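Local structure of putative mandelate racemase/muconate lactonizing enzyme (Bordetella bronchiseptica, 3DDM) at residues Ala118-Ile122 with Leu282-Phe288; Trp54-Asn60 with Tyr309-Gly315. The protein is an uncharacterised member of the mandelate racemase/muconate lactonizing enzyme family, pairing an N-terminal enolase-type capping domain with a TIM-barrel domain. The protein carries 1 engineered substitution. All coordinates share one frame. Residue numbers count along the deposited sequence, not the author numbering.

Interaction 1 (Ala118-Ile122 with Leu282-Phe288); sequences AGLDI and LAKWGGF
Residues 118-122 form one and a half turns of helix 110-131, with Ile122 N bonded to Ala118 O at 3.1 Å. Segment 282-288 wraps round Ala118: 282-284 are helical in phi/psi without regular bonds, Trp285 is extended, and Gly286 and Gly287 lead into helix 287-300. Three residues of the first segment, Ile122, Ala118 and Asp121, carry most of its share of the 358 Å² buried. Ile122 loses the most surface. Ile122, in its mt rotamer, sets CD1 3.8 Å from Leu282 CG and 4.2 Å from Ala283 CB; Ile122 CG2 lies 4.2 Å from Phe288 CE2. Ala118 points its CB into the curl of the loop, 3.4 Å from Leu282 O, 3.6 Å from Ala283 O and 3.8 Å from Gly287 N. This is a domain interface of the enolase superfamily fold: a helix of the N-terminal capping domain packs on a loop of the TIM barrel, between strand 275-278 and helix 287-300. The closest CA pair is Ala118 and Gly287, 4.3 Å apart. Gly287 has phi 67°, psi -152°, and a CB there would clash with Asp121 CB. Gly286, at phi 67°, psi -32°, also turns through positive phi. Asp121 has chi1 t and sets OD1 3.0 Å from Phe288 N, while its OD2 is hydrogen-bonded to Ser289 OG. Phe288 has chi1 m, which brings CD2 4.0 Å from Ile122 CA.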
ATOM      1  N   ALA A 118      10.753   8.726   2.257  1.00 38.83           N
ATOM      2  CA  ALA A 118      12.052   8.449   2.876  1.00 40.51           C
ATOM      3  C   ALA A 118      13.205   8.760   1.904  1.00 41.57           C
ATOM      4  O   ALA A 118      14.207   9.361   2.291  1.00 42.10           O
ATOM      5  CB  ALA A 118      12.119   6.984   3.329  1.00 41.31           C
ATOM      6  N   GLY A 119      13.062   8.346   0.648  1.00 41.62           N
ATOM      7  CA  GLY A 119      14.092   8.623  -0.331  1.00 42.13           C
ATOM      8  C   GLY A 119      14.340  10.119  -0.498  1.00 43.57           C
ATOM      9  O   GLY A 119      15.494  10.555  -0.615  1.00 43.69           O
ATOM     10  N   LEU A 120      13.269  10.912  -0.518  1.00 42.69           N
ATOM     11  CA  LEU A 120      13.398  12.361  -0.664  1.00 40.73           C
ATOM     12  C   LEU A 120      14.009  13.016   0.570  1.00 42.00           C
ATOM     13  O   LEU A 120      14.655  14.067   0.460  1.00 43.20           O
ATOM     14  CB  LEU A 120      12.042  12.997  -0.974  1.00 38.88           C
ATOM     15  CG  LEU A 120      11.605  12.840  -2.432  1.00 38.71           C
ATOM     16  CD1 LEU A 120      10.210  13.409  -2.643  1.00 37.56           C
ATOM     17  CD2 LEU A 120      12.610  13.550  -3.320  1.00 37.13           C
ATOM     18  N   ASP A 121      13.821  12.414   1.746  1.00 40.84           N
ATOM     19  CA  ASP A 121      14.407  12.990   2.953  1.00 42.49           C
ATOM     20  C   ASP A 121      15.919  12.764   2.924  1.00 42.87           C
ATOM     21  O   ASP A 121      16.706  13.642   3.299  1.00 42.82           O
ATOM     22  CB  ASP A 121      13.820  12.362   4.220  1.00 43.65           C
ATOM     23  CG  ASP A 121      14.239  13.114   5.483  1.00 47.61           C
ATOM     24  OD1 ASP A 121      15.154  12.631   6.200  1.00 45.64           O
ATOM     25  OD2 ASP A 121      13.656  14.202   5.738  1.00 46.86           O
ATOM     26  N   ILE A 122      16.317  11.577   2.476  1.00 42.30           N
ATOM     27  CA  ILE A 122      17.727  11.232   2.378  1.00 42.24           C
ATOM     28  C   ILE A 122      18.435  12.232   1.455  1.00 43.35           C
ATOM     29  O   ILE A 122      19.575  12.613   1.704  1.00 45.48           O
ATOM     30  CB  ILE A 122      17.914   9.794   1.820  1.00 40.28           C
ATOM     31  CG1 ILE A 122      17.496   8.763   2.874  1.00 36.86           C
ATOM     32  CG2 ILE A 122      19.348   9.594   1.372  1.00 37.64           C
ATOM     33  CD1 ILE A 122      17.535   7.325   2.384  1.00 36.57           C
ATOM     34  N   LEU A 282      16.041   3.150   6.847  1.00 41.80           N
ATOM     35  CA  LEU A 282      15.898   4.566   6.537  1.00 39.20           C
ATOM     36  C   LEU A 282      15.446   4.885   5.112  1.00 37.23           C
ATOM     37  O   LEU A 282      14.927   5.969   4.869  1.00 34.69           O
ATOM     38  CB  LEU A 282      17.181   5.323   6.914  1.00 38.26           C
ATOM     39  CG  LEU A 282      18.083   5.920   5.848  1.00 37.74           C
ATOM     40  CD1 LEU A 282      19.126   6.776   6.515  1.00 37.41           C
ATOM     41  CD2 LEU A 282      18.730   4.816   5.048  1.00 40.23           C
ATOM     42  N   ALA A 283      15.610   3.944   4.184  1.00 37.01           N
ATOM     43  CA  ALA A 283      15.160   4.168   2.798  1.00 37.83           C
ATOM     44  C   ALA A 283      13.706   3.691   2.614  1.00 37.36           C
ATOM     45  O   ALA A 283      13.057   3.985   1.606  1.00 36.43           O
ATOM     46  CB  ALA A 283      16.072   3.450   1.815  1.00 35.59           C
ATOM     47  N   LYS A 284      13.203   2.957   3.602  1.00 36.57           N
ATOM     48  CA  LYS A 284      11.841   2.453   3.556  1.00 37.87           C
ATOM     49  C   LYS A 284      10.927   3.434   4.277  1.00 39.73           C
ATOM     50  O   LYS A 284       9.826   3.724   3.805  1.00 41.16           O
ATOM     51  CB  LYS A 284      11.766   1.082   4.220  1.00 36.31           C
ATOM     52  CG  LYS A 284      11.153   0.003   3.346  1.00 38.06           C
ATOM     53  CD  LYS A 284      11.186  -1.355   4.035  1.00 36.98           C
ATOM     54  CE  LYS A 284      10.206  -2.308   3.400  1.00 37.95           C
ATOM     55  NZ  LYS A 284       9.996  -3.526   4.225  1.00 38.82           N
ATOM     56  N   TRP A 285      11.386   3.947   5.420  1.00 40.41           N
ATOM     57  CA  TRP A 285      10.596   4.910   6.185  1.00 40.65           C
ATOM     58  C   TRP A 285      11.378   5.997   6.944  1.00 41.47           C
ATOM     59  O   TRP A 285      12.481   5.773   7.453  1.00 41.46           O
ATOM     60  CB  TRP A 285       9.682   4.198   7.197  1.00 37.93           C
ATOM     61  CG  TRP A 285       8.947   5.195   8.043  1.00 38.48           C
ATOM     62  CD1 TRP A 285       7.811   5.881   7.702  1.00 38.56           C
ATOM     63  CD2 TRP A 285       9.386   5.749   9.297  1.00 38.68           C
ATOM     64  NE1 TRP A 285       7.520   6.833   8.661  1.00 38.04           N
ATOM     65  CE2 TRP A 285       8.468   6.773   9.649  1.00 37.85           C
ATOM     66  CE3 TRP A 285      10.468   5.485  10.153  1.00 37.86           C
ATOM     67  CZ2 TRP A 285       8.601   7.532  10.821  1.00 36.44           C
ATOM     68  CZ3 TRP A 285      10.602   6.240  11.320  1.00 37.85           C
ATOM     69  CH2 TRP A 285       9.667   7.254  11.641  1.00 36.84           C
ATOM     70  N   GLY A 286      10.769   7.179   7.010  1.00 41.41           N
ATOM     71  CA  GLY A 286      11.332   8.304   7.733  1.00 42.59           C
ATOM     72  C   GLY A 286      12.608   8.963   7.254  1.00 43.78           C
ATOM     73  O   GLY A 286      12.786  10.171   7.439  1.00 44.83           O
ATOM     74  N   GLY A 287      13.500   8.190   6.645  1.00 44.33           N
ATOM     75  CA  GLY A 287      14.752   8.764   6.197  1.00 42.91           C
ATOM     76  C   GLY A 287      15.519   9.142   7.447  1.00 42.74           C
ATOM     77  O   GLY A 287      15.334   8.528   8.498  1.00 43.23           O
ATOM     78  N   PHE A 288      16.372  10.153   7.351  1.00 42.55           N
ATOM     79  CA  PHE A 288      17.145  10.585   8.508  1.00 40.78           C
ATOM     80  C   PHE A 288      16.243  11.302   9.508  1.00 39.26           C
ATOM     81  O   PHE A 288      16.261  11.015  10.706  1.00 37.95           O
ATOM     82  CB  PHE A 288      18.271  11.510   8.060  1.00 39.12           C
ATOM     83  CG  PHE A 288      19.348  10.817   7.286  1.00 37.13           C
ATOM     84  CD1 PHE A 288      20.162   9.868   7.907  1.00 36.34           C
ATOM     85  CD2 PHE A 288      19.575  11.138   5.952  1.00 35.43           C
ATOM     86  CE1 PHE A 288      21.197   9.250   7.215  1.00 35.99           C
ATOM     87  CE2 PHE A 288      20.604  10.530   5.242  1.00 36.26           C
ATOM     88  CZ  PHE A 288      21.422   9.580   5.875  1.00 37.71           C
TER

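Interaction 2 (Trp54-Asn60 with Tyr309-Gly315)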
ATOM      1  N   TRP A  54      21.216  13.780  -3.232  1.00 45.28           N
ATOM      2  CA  TRP A  54      20.783  12.468  -3.711  1.00 45.34           C
ATOM      3  C   TRP A  54      20.209  11.536  -2.653  1.00 43.33           C
ATOM      4  O   TRP A  54      20.614  11.560  -1.491  1.00 43.95           O
ATOM      5  CB  TRP A  54      21.937  11.749  -4.407  1.00 47.62           C
ATOM      6  CG  TRP A  54      22.407  12.419  -5.650  1.00 50.12           C
ATOM      7  CD1 TRP A  54      23.384  13.366  -5.756  1.00 50.95           C
ATOM      8  CD2 TRP A  54      21.915  12.195  -6.976  1.00 50.89           C
ATOM      9  NE1 TRP A  54      23.535  13.743  -7.072  1.00 52.15           N
ATOM     10  CE2 TRP A  54      22.645  13.041  -7.840  1.00 49.97           C
ATOM     11  CE3 TRP A  54      20.928  11.357  -7.519  1.00 51.41           C
ATOM     12  CZ2 TRP A  54      22.419  13.078  -9.214  1.00 48.75           C
ATOM     13  CZ3 TRP A  54      20.704  11.391  -8.893  1.00 50.13           C
ATOM     14  CH2 TRP A  54      21.449  12.248  -9.722  1.00 50.94           C
ATOM     15  N   GLY A  55      19.268  10.701  -3.079  1.00 41.87           N
ATOM     16  CA  GLY A  55      18.656   9.742  -2.180  1.00 41.14           C
ATOM     17  C   GLY A  55      18.218   8.482  -2.912  1.00 40.89           C
ATOM     18  O   GLY A  55      18.337   8.387  -4.140  1.00 39.24           O
ATOM     19  N   GLU A  56      17.710   7.513  -2.157  1.00 40.51           N
ATOM     20  CA  GLU A  56      17.238   6.257  -2.732  1.00 40.58           C
ATOM     21  C   GLU A  56      15.879   5.895  -2.141  1.00 39.72           C
ATOM     22  O   GLU A  56      15.625   6.122  -0.963  1.00 40.63           O
ATOM     23  CB  GLU A  56      18.234   5.119  -2.454  1.00 40.57           C
ATOM     24  CG  GLU A  56      17.945   3.870  -3.278  1.00 45.46           C
ATOM     25  CD  GLU A  56      19.055   2.818  -3.232  1.00 48.13           C
ATOM     26  OE1 GLU A  56      20.249   3.187  -3.279  1.00 48.26           O
ATOM     27  OE2 GLU A  56      18.726   1.610  -3.171  1.00 50.13           O
ATOM     28  N   VAL A  57      14.994   5.351  -2.962  1.00 39.08           N
ATOM     29  CA  VAL A  57      13.688   4.945  -2.473  1.00 38.59           C
ATOM     30  C   VAL A  57      13.632   3.427  -2.504  1.00 38.96           C
ATOM     31  O   VAL A  57      13.770   2.821  -3.564  1.00 38.65           O
ATOM     32  CB  VAL A  57      12.541   5.498  -3.341  1.00 37.86           C
ATOM     33  CG1 VAL A  57      11.207   4.985  -2.814  1.00 36.84           C
ATOM     34  CG2 VAL A  57      12.565   7.015  -3.336  1.00 37.07           C
ATOM     35  N   TRP A  58      13.448   2.820  -1.335  1.00 39.25           N
ATOM     36  CA  TRP A  58      13.364   1.369  -1.223  1.00 38.83           C
ATOM     37  C   TRP A  58      12.402   0.834  -2.279  1.00 40.84           C
ATOM     38  O   TRP A  58      11.322   1.410  -2.504  1.00 41.42           O
ATOM     39  CB  TRP A  58      12.849   0.981   0.160  1.00 37.65           C
ATOM     40  CG  TRP A  58      12.810  -0.500   0.382  1.00 38.31           C
ATOM     41  CD1 TRP A  58      13.838  -1.294   0.816  1.00 38.58           C
ATOM     42  CD2 TRP A  58      11.702  -1.377   0.140  1.00 36.73           C
ATOM     43  NE1 TRP A  58      13.439  -2.608   0.856  1.00 38.72           N
ATOM     44  CE2 TRP A  58      12.133  -2.689   0.447  1.00 37.55           C
ATOM     45  CE3 TRP A  58      10.389  -1.183  -0.312  1.00 34.65           C
ATOM     46  CZ2 TRP A  58      11.294  -3.804   0.321  1.00 35.50           C
ATOM     47  CZ3 TRP A  58       9.557  -2.288  -0.441  1.00 34.50           C
ATOM     48  CH2 TRP A  58      10.014  -3.584  -0.124  1.00 34.84           C
ATOM     49  N   CYS A  59      12.774  -0.264  -2.928  1.00 40.57           N
ATOM     50  CA  CYS A  59      11.889  -0.819  -3.941  1.00 42.18           C
ATOM     51  C   CYS A  59      12.180  -2.268  -4.292  1.00 42.92           C
ATOM     52  O   CYS A  59      11.952  -2.688  -5.424  1.00 45.28           O
ATOM     53  CB  CYS A  59      11.951   0.033  -5.216  1.00 40.43           C
ATOM     54  SG  CYS A  59      13.472  -0.171  -6.181  1.00 43.99           S
ATOM     55  N   ASN A  60      12.669  -3.047  -3.340  1.00 44.35           N
ATOM     56  CA  ASN A  60      12.968  -4.437  -3.664  1.00 46.89           C
ATOM     57  C   ASN A  60      11.731  -5.230  -4.050  1.00 46.23           C
ATOM     58  O   ASN A  60      11.762  -5.983  -5.013  1.00 46.54           O
ATOM     59  CB  ASN A  60      13.703  -5.123  -2.510  1.00 49.13           C
ATOM     60  CG  ASN A  60      15.155  -4.691  -2.417  1.00 52.05           C
ATOM     61  OD1 ASN A  60      15.893  -4.747  -3.402  1.00 52.35           O
ATOM     62  ND2 ASN A  60      15.572  -4.259  -1.232  1.00 54.23           N
ATOM     63  N   TYR A 309      20.824  -2.579   4.514  1.00 47.87           N
ATOM     64  CA  TYR A 309      20.181  -2.151   3.290  1.00 46.21           C
ATOM     65  C   TYR A 309      20.514  -3.138   2.171  1.00 46.51           C
ATOM     66  O   TYR A 309      21.690  -3.369   1.857  1.00 48.15           O
ATOM     67  CB  TYR A 309      20.627  -0.728   2.918  1.00 43.48           C
ATOM     68  CG  TYR A 309      19.725  -0.136   1.880  1.00 42.22           C
ATOM     69  CD1 TYR A 309      18.378   0.090   2.163  1.00 42.41           C
ATOM     70  CD2 TYR A 309      20.156   0.028   0.569  1.00 41.14           C
ATOM     71  CE1 TYR A 309      17.474   0.435   1.162  1.00 41.65           C
ATOM     72  CE2 TYR A 309      19.264   0.380  -0.439  1.00 41.75           C
ATOM     73  CZ  TYR A 309      17.921   0.569  -0.136  1.00 41.57           C
ATOM     74  OH  TYR A 309      17.015   0.813  -1.137  1.00 39.71           O
ATOM     75  N   LEU A 310      19.481  -3.736   1.581  1.00 44.72           N
ATOM     76  CA  LEU A 310      19.690  -4.696   0.505  1.00 44.18           C
ATOM     77  C   LEU A 310      19.362  -4.095  -0.873  1.00 43.47           C
ATOM     78  O   LEU A 310      19.127  -4.810  -1.847  1.00 43.49           O
ATOM     79  CB  LEU A 310      18.852  -5.969   0.736  1.00 45.04           C
ATOM     80  CG  LEU A 310      18.864  -6.786   2.046  1.00 45.56           C
ATOM     81  CD1 LEU A 310      20.265  -6.833   2.661  1.00 45.84           C
ATOM     82  CD2 LEU A 310      17.886  -6.171   3.030  1.00 47.04           C
ATOM     83  N   GLY A 311      19.354  -2.772  -0.957  1.00 42.69           N
ATOM     84  CA  GLY A 311      19.066  -2.138  -2.231  1.00 42.50           C
ATOM     85  C   GLY A 311      20.350  -1.730  -2.926  1.00 42.60           C
ATOM     86  O   GLY A 311      21.351  -2.443  -2.850  1.00 43.46           O
ATOM     87  N   ALA A 312      20.321  -0.579  -3.597  1.00 41.17           N
ATOM     88  CA  ALA A 312      21.481  -0.067  -4.316  1.00 38.52           C
ATOM     89  C   ALA A 312      22.436   0.668  -3.377  1.00 38.96           C
ATOM     90  O   ALA A 312      22.169   0.799  -2.181  1.00 39.56           O
ATOM     91  CB  ALA A 312      21.027   0.854  -5.445  1.00 37.22           C
ATOM     92  N   GLY A 313      23.537   1.163  -3.938  1.00 37.39           N
ATOM     93  CA  GLY A 313      24.550   1.847  -3.153  1.00 36.86           C
ATOM     94  C   GLY A 313      24.182   3.105  -2.385  1.00 36.75           C
ATOM     95  O   GLY A 313      24.625   3.285  -1.243  1.00 36.83           O
ATOM     96  N   ILE A 314      23.392   3.982  -2.993  1.00 35.42           N
ATOM     97  CA  ILE A 314      23.012   5.224  -2.330  1.00 35.24           C
ATOM     98  C   ILE A 314      22.359   4.969  -0.975  1.00 35.77           C
ATOM     99  O   ILE A 314      22.740   5.569   0.034  1.00 36.04           O
ATOM    100  CB  ILE A 314      22.053   6.052  -3.218  1.00 35.51           C
ATOM    101  CG1 ILE A 314      22.767   6.439  -4.516  1.00 38.12           C
ATOM    102  CG2 ILE A 314      21.614   7.319  -2.496  1.00 34.20           C
ATOM    103  CD1 ILE A 314      23.987   7.317  -4.308  1.00 36.88           C
ATOM    104  N   GLY A 315      21.382   4.068  -0.955  1.00 35.57           N
ATOM    105  CA  GLY A 315      20.687   3.757   0.277  1.00 33.16           C
ATOM    106  C   GLY A 315      21.614   3.134   1.289  1.00 33.39           C
ATOM    107  O   GLY A 315      21.501   3.390   2.484  1.00 34.44           O
TER
HETATM  108  O   HOH W   1      15.671  -1.367  -2.642  1.00 42.69           O
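The carboxylate of Glu56 makes all three direct hydrogen bonds between the segments. Glu56 OE2 accepts from Ala312 N at 2.7 Å and from Tyr309 OH at 2.8 Å. Glu56 OE1 accepts from Gly315 N at 2.7 Å, with an N-H...O angle of 161°. Ala312 is the N-cap residue of helix 313-325, so Gly315 N belongs to the first turn, where amides have no acceptor within the helix. The acid thus reaches in from strand 52-56 and takes up a helix N-terminal amide. Its extended tt rotamer carries the carboxylate that far. Water 1 adds a bridge: it accepts from Cys59 N at 3.1 Å and donates to Tyr309 OH at 3.0 Å.

The site joins the two domains of the enolase superfamily fold. Strand 52-56 is an outer strand of the three-stranded antiparallel sheet in the capping domain. Segment 309-315 is the connection from barrel strand 304-309 to helix 313-325.

The backbones run close where glycines face the acid. Gly315 CA lies 5.2 Å from Glu56 CA. A CB on Gly311 would clash with Glu56 OE2 and with Tyr309 OH, and one on Gly315 would clash with Tyr309 CE2. On one flank, Ile314 CG2 packs against the strand backbone, 3.6 Å from Gly55 C, and Ile314 also touches Leu42 of strand 37-46. On another, the edge of the Trp58 indole meets Tyr309, with Trp58 CD1 4.0 Å from Tyr309 CE1. Farther along, Asn60 ND2 lies 4.2 Å from Leu310 CB.

Overall arrangement
The two contacts have centres about 9 Å apart and touch each other within one continuous buried interface. Both join the N-terminal capping domain to the TIM barrel. Along the chain the order is 54-60, 118-122, 282-288, 309-315, so interaction 1 is nested inside the loop closed by interaction 2. The barrel segments follow successive strands, 275-278 and 304-309. Ala283 O lies 3.2 Å from Trp58 N, probably a hydrogen bond. Lys284 packs on the Trp58 ring in a cation-pi contact, Ala283 on Tyr309, and Ile122 on Gly55. Lys284 NZ also forms a salt bridge with Glu258. The capping sheet and helix 110-131 therefore meet two neighbouring barrel loops together.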